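Local coordinates for protein histidine acid phosphatase (Bifidobacterium longum subsp. infantis, PDB 6RXD) that acts as a multiple inositol polyphosphate phosphatase of the histidine acid phytase type, probably releasing phosphate from inositol hexakisphosphate and 2,3-bisphosphoglycerate, at residues A[48-53]-A[309-314]; A[58-63]-A[80-85]; A[276-281]-A[288-293]. One frame throughout, in Å; residues are numbered along the deposited sequence.

Overall arrangement
The three contacts illustrate how a helical region is tied together by one long-range contact and two local ones. Interaction 1 spans the longest separation, from the loop after strand 34-44 to helix 301-317, and interactions 2 and 3 fall one after the other within that interval. Interaction 2 pairs helix 55-69 with helix 75-95; interaction 3 closes a short loop between strands 264-265 and 297-298. The centres of interactions 1 and 2, and of 1 and 3, lie about 14 Å apart, those of 2 and 3 about 16 Å. Leu311 joins interactions 1 and 2 by packing on Leu59 and Leu85, while Tyr53 reaches Arg61 and the 276-293 loop. Together they form one continuous packed region of this histidine phosphatase.

Interaction 1 of 3, residues A[48-53]-A[309-314]; sequences RGLSSY and YNLYII
Leu50 and Ile314 meet because each first torsion turns a branch into the gap between loop and helix: Leu50 carries CG anti to its carbonyl carbon (chi1 -67°), and Ile314 places CG2 anti to its backbone N, with CG1 beside that nitrogen. The CD2 methyl of Leu50 then rests on Ile314, 3.7 Å from its CG2 and 3.8 Å from its CG1, the two side chains meeting at a slant. The other Leu50 methyl, CD1, touches Leu311 CD2 at 3.8 Å, and this pair crosses at about a right angle. The fork straddles two residues three apart on one face of helix 301-317, Leu50 CD2 also touching Leu311 CD2. Ile314 CG2 also lies against the loop backbone, 4.0 Å from Gly49 C and 3.8 Å from Leu50 N. That same Leu50 N is bonded to Asn92 OD1 on helix 75-95, so this one main-chain N-H has a partner beside an apolar contact. An alanine in place of Leu50 would probably leave Leu311 CD2 without its loop partner and open a gap beside the Ile314 methyls. Arg48 appears to end the RHGxR signature of histidine acid phosphatases, and a backbone bond of Gly49 with Met99 also holds the chain just beyond it. The arrangement is that of a loop following a core strand in the histidine phosphatase fold, seated on a sequence-distant helix.

Interaction 2 of 3, residues A[58-63]-A[80-85]; sequences LLMRMA and EFVKNL
The Phe81 ring turns its edge to helix 55-69, with Ala63 CB in the ring plane beside the CD2-CE2 rim, 4.0 Å from CD2. Leu59 O also lies at this edge, near the plane and 3.9 Å from CE2, while Phe249 makes an edge-to-face pairing with the same ring from outside the two segments. The setting is an antiparallel pair of consecutive helices, a helical hairpin in which segments 58-63 and 80-85 run at 155° to each other with axes 10.1 Å apart at closest approach. Its interface is apolar and tight enough for side chains to reach the opposing main chain.

Met60 provides the long side chain. Its CG is anti to the backbone N (chi1 -169°), and further bends at chi2 and chi3 bring CE to Leu85 CB, 3.7 Å away, and to Val82 O at 3.8 Å. The Met60 and Leu85 side chains lie alongside one another, pointing opposite ways, each reaching toward the other helix. The sulfur and CE also approach Val82 CG1, a less certain contact because Val82 was modelled in two conformers.

Leu85 splits its fork: CD2 lies 3.8 Å from Leu59 CB, and both Leu59 and Leu85 pack beyond the pair on Leu311 of helix 301-317. Small Ala63 admits the Phe81 rim beside the first helix. The second methyl of Leu85 presses directly on the backbone of helix 55-69, its CD1 sitting 3.5 Å from Met60 N.

Interaction 3 of 3, residues A[276-281]-A[288-293]; sequences KNCAPG and PDACGE
The two halves of the loop come closest at Cys278 and Cys291, whose CA atoms are 4.2 Å apart, and beside them Ala279 N donates a 2.8 Å hydrogen bond to Ala290 O at an N-H...O angle of 158°. Two CA-H...O contacts reinforce this approach, from Cys291 CA to Asn277 O and from Cys278 CA to Ala290 O. Water adds two bridges: one links Asn277 N to Gly292 O, the other accepts from Gly292 N and makes a weak bond to Asn277 O.

These cysteines pair as a disulfide in a structure of this protein. Cys278 turns SG anti to its backbone N (chi1 -177°), and in this one of its two conformers the SG atoms of Cys278 and Cys291 stand 3.4 Å apart, beyond bonding distance, so the bridge is not formed in this copy. A bond from Lys276 NZ to Gly292 O is doubtful, since this copy of the lysine is crowded against Cys291 CB.

This closed loop lies between the paired strands 264-265 and 297-298. Ala279 packs on Thr89 and Val93 of helix 75-95, Tyr53 lies against Asn277 and Ala279, and the backbone of Asp289 bonds to that of Tyr53, just ahead of helix 55-69.

Interaction 1 of 3, residues A[48-53]-A[309-314]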
loop_
_atom_site.group_PDB
_atom_site.type_symbol
_atom_site.label_atom_id
_atom_site.label_comp_id
_atom_site.label_asym_id
_atom_site.label_seq_id
_atom_site.Cartn_x
_atom_site.Cartn_y
_atom_site.Cartn_z
ATOM N N ARG A 48 4.889 -0.153 -8.308
ATOM C CA ARG A 48 5.843 -1.153 -8.784
ATOM C C ARG A 48 5.327 -1.746 -10.077
ATOM O O ARG A 48 4.151 -1.609 -10.396
ATOM C CB ARG A 48 5.957 -2.298 -7.774
ATOM C CG ARG A 48 6.490 -1.936 -6.410
ATOM C CD ARG A 48 6.382 -3.144 -5.478
ATOM N NE ARG A 48 7.111 -4.308 -5.985
ATOM C CZ ARG A 48 7.754 -5.184 -5.215
ATOM N NH1 ARG A 48 8.395 -6.212 -5.765
ATOM N NH2 ARG A 48 7.766 -5.030 -3.895
ATOM N N GLY A 49 6.197 -2.429 -10.815
ATOM C CA GLY A 49 5.749 -3.144 -11.998
ATOM C C GLY A 49 5.148 -4.491 -11.646
ATOM O O GLY A 49 4.875 -4.772 -10.476
ATOM N N LEU A 50 4.923 -5.328 -12.657
ATOM C CA LEU A 50 4.464 -6.692 -12.412
ATOM C C LEU A 50 5.498 -7.418 -11.564
ATOM O O LEU A 50 6.698 -7.182 -11.706
ATOM C CB LEU A 50 4.276 -7.425 -13.740
ATOM C CG LEU A 50 3.142 -6.884 -14.607
ATOM C CD1 LEU A 50 3.169 -7.533 -16.001
ATOM C CD2 LEU A 50 1.784 -7.103 -13.926
ATOM N N SER A 51 5.042 -8.300 -10.673
ATOM C CA SER A 51 5.951 -8.987 -9.759
ATOM C C SER A 51 6.800 -10.022 -10.494
ATOM O O SER A 51 7.937 -10.297 -10.106
ATOM C CB SER A 51 5.175 -9.661 -8.630
ATOM O OG SER A 51 4.275 -10.623 -9.142
ATOM N N SER A 52 6.244 -10.589 -11.562
ATOM C CA SER A 52 6.957 -11.567 -12.373
ATOM C C SER A 52 6.296 -11.717 -13.734
ATOM O O SER A 52 5.227 -11.150 -13.979
ATOM C CB SER A 52 6.989 -12.925 -11.667
ATOM O OG SER A 52 5.685 -13.450 -11.549
ATOM N N TYR A 53 6.956 -12.453 -14.625
ATOM C CA TYR A 53 6.416 -12.759 -15.942
ATOM C C TYR A 53 5.342 -13.819 -15.748
ATOM O O TYR A 53 5.635 -15.020 -15.658
ATOM C CB TYR A 53 7.550 -13.240 -16.862
ATOM C CG TYR A 53 7.162 -13.505 -18.307
ATOM C CD1 TYR A 53 6.472 -12.558 -19.060
ATOM C CD2 TYR A 53 7.510 -14.699 -18.922
ATOM C CE1 TYR A 53 6.119 -12.819 -20.392
ATOM C CE2 TYR A 53 7.175 -14.962 -20.235
ATOM C CZ TYR A 53 6.483 -14.021 -20.971
ATOM O OH TYR A 53 6.152 -14.305 -22.284
ATOM N N TYR A 309 -7.548 -7.872 -15.843
ATOM C CA TYR A 309 -7.767 -6.801 -14.878
ATOM C C TYR A 309 -6.476 -6.464 -14.140
ATOM O O TYR A 309 -6.175 -5.293 -13.910
ATOM C CB TYR A 309 -8.874 -7.174 -13.888
ATOM C CG TYR A 309 -9.044 -6.155 -12.782
ATOM C CD1 TYR A 309 -9.636 -4.923 -13.031
ATOM C CD2 TYR A 309 -8.613 -6.425 -11.495
ATOM C CE1 TYR A 309 -9.783 -3.983 -12.006
ATOM C CE2 TYR A 309 -8.760 -5.502 -10.485
ATOM C CZ TYR A 309 -9.341 -4.288 -10.747
ATOM O OH TYR A 309 -9.470 -3.379 -9.722
ATOM N N ASN A 310 -5.694 -7.477 -13.770
ATOM C CA ASN A 310 -4.419 -7.199 -13.105
ATOM C C ASN A 310 -3.458 -6.406 -13.991
ATOM O O ASN A 310 -2.669 -5.593 -13.495
ATOM C CB ASN A 310 -3.757 -8.487 -12.593
ATOM C CG ASN A 310 -4.212 -8.841 -11.179
ATOM O OD1 ASN A 310 -3.724 -8.271 -10.202
ATOM N ND2 ASN A 310 -5.158 -9.755 -11.071
ATOM N N LEU A 311 -3.514 -6.632 -15.298
ATOM C CA LEU A 311 -2.657 -5.854 -16.196
ATOM C C LEU A 311 -3.158 -4.422 -16.299
ATOM O O LEU A 311 -2.364 -3.486 -16.335
ATOM C CB LEU A 311 -2.561 -6.508 -17.583
ATOM C CG LEU A 311 -1.868 -7.875 -17.626
ATOM C CD1 LEU A 311 -1.733 -8.311 -19.082
ATOM C CD2 LEU A 311 -0.499 -7.836 -16.955
ATOM N N TYR A 312 -4.475 -4.253 -16.328
ATOM C CA TYR A 312 -5.089 -2.923 -16.356
ATOM C C TYR A 312 -4.683 -2.082 -15.150
ATOM O O TYR A 312 -4.332 -0.890 -15.287
ATOM C CB TYR A 312 -6.611 -3.086 -16.434
ATOM C CG TYR A 312 -7.444 -1.882 -16.059
ATOM C CD1 TYR A 312 -7.505 -0.763 -16.882
ATOM C CD2 TYR A 312 -8.212 -1.897 -14.907
ATOM C CE1 TYR A 312 -8.289 0.326 -16.543
ATOM C CE2 TYR A 312 -9.003 -0.817 -14.559
ATOM C CZ TYR A 312 -9.036 0.293 -15.385
ATOM O OH TYR A 312 -9.821 1.380 -15.053
ATOM N N ILE A 313 -4.713 -2.678 -13.965
ATOM C CA ILE A 313 -4.387 -1.884 -12.795
ATOM C C ILE A 313 -2.888 -1.624 -12.663
ATOM O O ILE A 313 -2.478 -0.545 -12.229
ATOM C CB ILE A 313 -5.006 -2.456 -11.509
ATOM C CG1 ILE A 313 -4.362 -3.794 -11.146
ATOM C CG2 ILE A 313 -6.519 -2.584 -11.674
ATOM C CD1 ILE A 313 -4.998 -4.462 -9.906
ATOM N N ILE A 314 -2.059 -2.593 -13.049
ATOM C CA ILE A 314 -0.612 -2.366 -13.008
ATOM C C ILE A 314 -0.197 -1.357 -14.089
ATOM O O ILE A 314 0.739 -0.590 -13.903
ATOM C CB ILE A 314 0.178 -3.685 -13.109
ATOM C CG1 ILE A 314 -0.019 -4.517 -11.840
ATOM C CG2 ILE A 314 1.672 -3.436 -13.250
ATOM C CD1 ILE A 314 0.636 -3.917 -10.590
#

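Interaction 2 of 3, residues A[58-63]-A[80-85]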
loop_
_atom_site.group_PDB
_atom_site.type_symbol
_atom_site.label_atom_id
_atom_site.label_comp_id
_atom_site.label_asym_id
_atom_site.label_seq_id
_atom_site.Cartn_x
_atom_site.Cartn_y
_atom_site.Cartn_z
ATOM N N LEU A 58 0.842 -15.441 -19.292
ATOM C CA LEU A 58 -0.281 -16.345 -19.510
ATOM C C LEU A 58 -1.232 -15.816 -20.572
ATOM O O LEU A 58 -1.755 -16.584 -21.390
ATOM C CB LEU A 58 -1.033 -16.603 -18.197
ATOM C CG LEU A 58 -0.328 -17.529 -17.202
ATOM C CD1 LEU A 58 -0.987 -17.452 -15.838
ATOM C CD2 LEU A 58 -0.357 -18.951 -17.727
ATOM N N LEU A 59 -1.470 -14.503 -20.565
ATOM C CA LEU A 59 -2.367 -13.939 -21.551
ATOM C C LEU A 59 -1.766 -13.970 -22.957
ATOM O O LEU A 59 -2.493 -14.112 -23.934
ATOM C CB LEU A 59 -2.826 -12.536 -21.150
ATOM C CG LEU A 59 -3.847 -12.496 -20.004
ATOM C CD1 LEU A 59 -4.078 -11.061 -19.605
ATOM C CD2 LEU A 59 -5.178 -13.144 -20.417
ATOM N N MET A 60 -0.443 -13.853 -23.064
ATOM C CA MET A 60 0.202 -14.067 -24.368
ATOM C C MET A 60 0.121 -15.521 -24.832
ATOM O O MET A 60 -0.056 -15.777 -26.015
ATOM C CB MET A 60 1.663 -13.597 -24.376
ATOM C CG MET A 60 2.281 -13.550 -25.784
ATOM S SD MET A 60 1.499 -12.278 -26.809
ATOM C CE MET A 60 2.559 -10.870 -26.508
ATOM N N ARG A 61 0.239 -16.483 -23.918
ATOM C CA ARG A 61 0.054 -17.879 -24.319
ATOM C C ARG A 61 -1.375 -18.091 -24.828
ATOM O O ARG A 61 -1.594 -18.792 -25.820
ATOM C CB ARG A 61 0.348 -18.837 -23.148
ATOM C CG ARG A 61 1.739 -18.670 -22.520
ATOM C CD ARG A 61 2.876 -19.095 -23.469
ATOM N NE ARG A 61 3.268 -18.026 -24.397
ATOM C CZ ARG A 61 4.041 -16.992 -24.070
ATOM N NH1 ARG A 61 4.515 -16.861 -22.834
ATOM N NH2 ARG A 61 4.344 -16.074 -24.983
ATOM N N MET A 62 -2.343 -17.457 -24.173
ATOM C CA MET A 62 -3.737 -17.550 -24.602
ATOM C C MET A 62 -3.897 -16.909 -25.981
ATOM O O MET A 62 -4.597 -17.444 -26.859
ATOM C CB MET A 62 -4.640 -16.856 -23.570
ATOM C CG MET A 62 -6.125 -16.894 -23.886
ATOM S SD MET A 62 -7.044 -16.128 -22.531
ATOM C CE MET A 62 -8.723 -16.446 -23.061
ATOM N N ALA A 63 -3.215 -15.785 -26.182
ATOM C CA ALA A 63 -3.296 -15.055 -27.437
ATOM C C ALA A 63 -2.738 -15.881 -28.578
ATOM O O ALA A 63 -3.285 -15.867 -29.689
ATOM C CB ALA A 63 -2.544 -13.724 -27.324
ATOM N N GLU A 80 -4.176 -5.660 -31.681
ATOM C CA GLU A 80 -4.165 -4.715 -30.565
ATOM C C GLU A 80 -3.908 -5.423 -29.240
ATOM O O GLU A 80 -3.140 -4.914 -28.405
ATOM C CB GLU A 80 -5.455 -3.882 -30.502
ATOM C CG GLU A 80 -5.535 -2.931 -29.307
ATOM C CD GLU A 80 -4.636 -1.710 -29.443
ATOM O OE1 GLU A 80 -4.015 -1.520 -30.514
ATOM O OE2 GLU A 80 -4.558 -0.923 -28.476
ATOM N N PHE A 81 -4.500 -6.594 -29.056
ATOM C CA PHE A 81 -4.310 -7.360 -27.824
ATOM C C PHE A 81 -2.844 -7.776 -27.678
ATOM O O PHE A 81 -2.234 -7.588 -26.625
ATOM C CB PHE A 81 -5.232 -8.581 -27.837
ATOM C CG PHE A 81 -5.315 -9.304 -26.520
ATOM C CD1 PHE A 81 -5.952 -8.729 -25.432
ATOM C CD2 PHE A 81 -4.770 -10.567 -26.384
ATOM C CE1 PHE A 81 -6.025 -9.406 -24.221
ATOM C CE2 PHE A 81 -4.851 -11.255 -25.185
ATOM C CZ PHE A 81 -5.477 -10.678 -24.108
ATOM N N VAL A 82 -2.256 -8.311 -28.747
ATOM C CA VAL A 82 -0.858 -8.734 -28.719
ATOM C C VAL A 82 0.076 -7.532 -28.511
ATOM O O VAL A 82 1.087 -7.622 -27.816
ATOM C CB VAL A 82 -0.486 -9.519 -30.006
ATOM C CG1 VAL A 82 0.993 -9.897 -30.010
ATOM C CG2 VAL A 82 -1.353 -10.769 -30.135
ATOM N N LYS A 83 -0.272 -6.389 -29.103
ATOM C CA LYS A 83 0.536 -5.171 -28.918
ATOM C C LYS A 83 0.529 -4.714 -27.458
ATOM O O LYS A 83 1.559 -4.296 -26.913
ATOM C CB LYS A 83 0.022 -4.029 -29.803
ATOM C CG LYS A 83 0.812 -2.728 -29.642
ATOM C CD LYS A 83 0.248 -1.588 -30.506
ATOM C CE LYS A 83 1.027 -0.295 -30.253
ATOM N NZ LYS A 83 0.477 0.859 -31.014
ATOM N N ASN A 84 -0.639 -4.779 -26.826
ATOM C CA ASN A 84 -0.756 -4.354 -25.430
ATOM C C ASN A 84 0.090 -5.246 -24.531
ATOM O O ASN A 84 0.838 -4.765 -23.669
ATOM C CB ASN A 84 -2.224 -4.376 -24.971
ATOM C CG ASN A 84 -3.016 -3.207 -25.514
ATOM O OD1 ASN A 84 -2.472 -2.122 -25.695
ATOM N ND2 ASN A 84 -4.297 -3.424 -25.796
ATOM N N LEU A 85 -0.012 -6.551 -24.757
ATOM C CA LEU A 85 0.745 -7.512 -23.947
ATOM C C LEU A 85 2.242 -7.352 -24.160
ATOM O O LEU A 85 2.998 -7.272 -23.198
ATOM C CB LEU A 85 0.323 -8.951 -24.252
ATOM C CG LEU A 85 -1.112 -9.360 -23.923
ATOM C CD1 LEU A 85 -1.381 -10.762 -24.447
ATOM C CD2 LEU A 85 -1.328 -9.322 -22.440
#

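Interaction 3 of 3, residues A[276-281]-A[288-293]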
loop_
_atom_site.group_PDB
_atom_site.type_symbol
_atom_site.label_atom_id
_atom_site.label_comp_id
_atom_site.label_asym_id
_atom_site.label_seq_id
_atom_site.Cartn_x
_atom_site.Cartn_y
_atom_site.Cartn_z
ATOM N N LYS A 276 10.381 -24.164 -18.639
ATOM C CA LYS A 276 10.437 -22.890 -17.942
ATOM C C LYS A 276 10.612 -21.768 -18.953
ATOM O O LYS A 276 11.409 -21.904 -19.878
ATOM C CB LYS A 276 11.627 -22.877 -16.992
ATOM C CG LYS A 276 11.433 -21.905 -15.869
ATOM C CD LYS A 276 12.728 -21.309 -15.380
ATOM C CE LYS A 276 12.387 -20.289 -14.327
ATOM N NZ LYS A 276 11.045 -19.716 -14.658
ATOM N N ASN A 277 9.886 -20.674 -18.780
ATOM C CA ASN A 277 9.936 -19.592 -19.758
ATOM C C ASN A 277 10.536 -18.320 -19.174
ATOM O O ASN A 277 10.661 -18.174 -17.959
ATOM C CB ASN A 277 8.530 -19.325 -20.317
ATOM C CG ASN A 277 8.555 -18.682 -21.687
ATOM O OD1 ASN A 277 9.593 -18.639 -22.349
ATOM N ND2 ASN A 277 7.400 -18.188 -22.130
ATOM N N CYS A 278 10.937 -17.416 -20.057
ATOM C CA CYS A 278 11.508 -16.136 -19.662
ATOM C C CYS A 278 10.920 -15.066 -20.571
ATOM O O CYS A 278 10.716 -15.317 -21.756
ATOM C CB CYS A 278 13.030 -16.178 -19.820
ATOM S SG CYS A 278 13.914 -14.696 -19.280
ATOM N N ALA A 279 10.644 -13.885 -20.019
ATOM C CA ALA A 279 10.128 -12.780 -20.824
ATOM C C ALA A 279 11.073 -12.477 -21.991
ATOM O O ALA A 279 12.295 -12.513 -21.818
ATOM C CB ALA A 279 9.949 -11.557 -19.964
ATOM N N PRO A 280 10.515 -12.187 -23.182
ATOM C CA PRO A 280 11.352 -11.875 -24.349
ATOM C C PRO A 280 12.305 -10.721 -24.049
ATOM O O PRO A 280 11.866 -9.693 -23.520
ATOM C CB PRO A 280 10.331 -11.436 -25.406
ATOM C CG PRO A 280 9.063 -12.117 -25.016
ATOM C CD PRO A 280 9.076 -12.116 -23.505
ATOM N N GLY A 281 13.588 -10.901 -24.358
ATOM C CA GLY A 281 14.581 -9.854 -24.165
ATOM C C GLY A 281 15.203 -9.801 -22.783
ATOM O O GLY A 281 16.152 -9.050 -22.538
ATOM N N PRO A 288 15.711 -12.618 -12.305
ATOM C CA PRO A 288 15.096 -13.933 -12.077
ATOM C C PRO A 288 13.573 -13.885 -12.150
ATOM O O PRO A 288 12.933 -14.884 -12.492
ATOM C CB PRO A 288 15.530 -14.285 -10.647
ATOM C CG PRO A 288 16.761 -13.464 -10.403
ATOM C CD PRO A 288 16.559 -12.195 -11.175
ATOM N N ASP A 289 13.004 -12.730 -11.826
ATOM C CA ASP A 289 11.555 -12.575 -11.826
ATOM C C ASP A 289 10.985 -12.477 -13.233
ATOM O O ASP A 289 9.771 -12.520 -13.419
ATOM C CB ASP A 289 11.152 -11.373 -10.978
ATOM C CG ASP A 289 11.316 -11.640 -9.496
ATOM O OD1 ASP A 289 10.876 -12.717 -9.039
ATOM O OD2 ASP A 289 11.900 -10.795 -8.785
ATOM N N ALA A 290 11.856 -12.367 -14.232
ATOM C CA ALA A 290 11.395 -12.385 -15.620
ATOM C C ALA A 290 11.085 -13.807 -16.082
ATOM O O ALA A 290 10.576 -14.021 -17.183
ATOM C CB ALA A 290 12.412 -11.734 -16.532
ATOM N N CYS A 291 11.396 -14.776 -15.229
ATOM C CA CYS A 291 11.070 -16.162 -15.479
ATOM C C CYS A 291 10.024 -16.599 -14.464
ATOM O O CYS A 291 10.308 -16.670 -13.268
ATOM C CB CYS A 291 12.327 -17.008 -15.330
ATOM S SG CYS A 291 13.696 -16.455 -16.345
ATOM N N GLY A 292 8.822 -16.903 -14.942
ATOM C CA GLY A 292 7.704 -17.183 -14.058
ATOM C C GLY A 292 7.625 -18.623 -13.585
ATOM O O GLY A 292 8.367 -19.488 -14.053
ATOM N N GLU A 293 6.719 -18.879 -12.646
ATOM C CA GLU A 293 6.523 -20.230 -12.134
ATOM C C GLU A 293 5.599 -20.981 -13.071
ATOM O O GLU A 293 4.555 -20.465 -13.452
ATOM C CB GLU A 293 5.922 -20.178 -10.732
ATOM C CG GLU A 293 6.866 -19.594 -9.704
ATOM C CD GLU A 293 6.201 -19.450 -8.367
ATOM O OE1 GLU A 293 5.024 -19.848 -8.285
ATOM O OE2 GLU A 293 6.845 -18.958 -7.415
HETATM O O HOH W 1 7.902 -20.236 -16.829
HETATM O O HOH W 2 7.516 -17.682 -17.388
#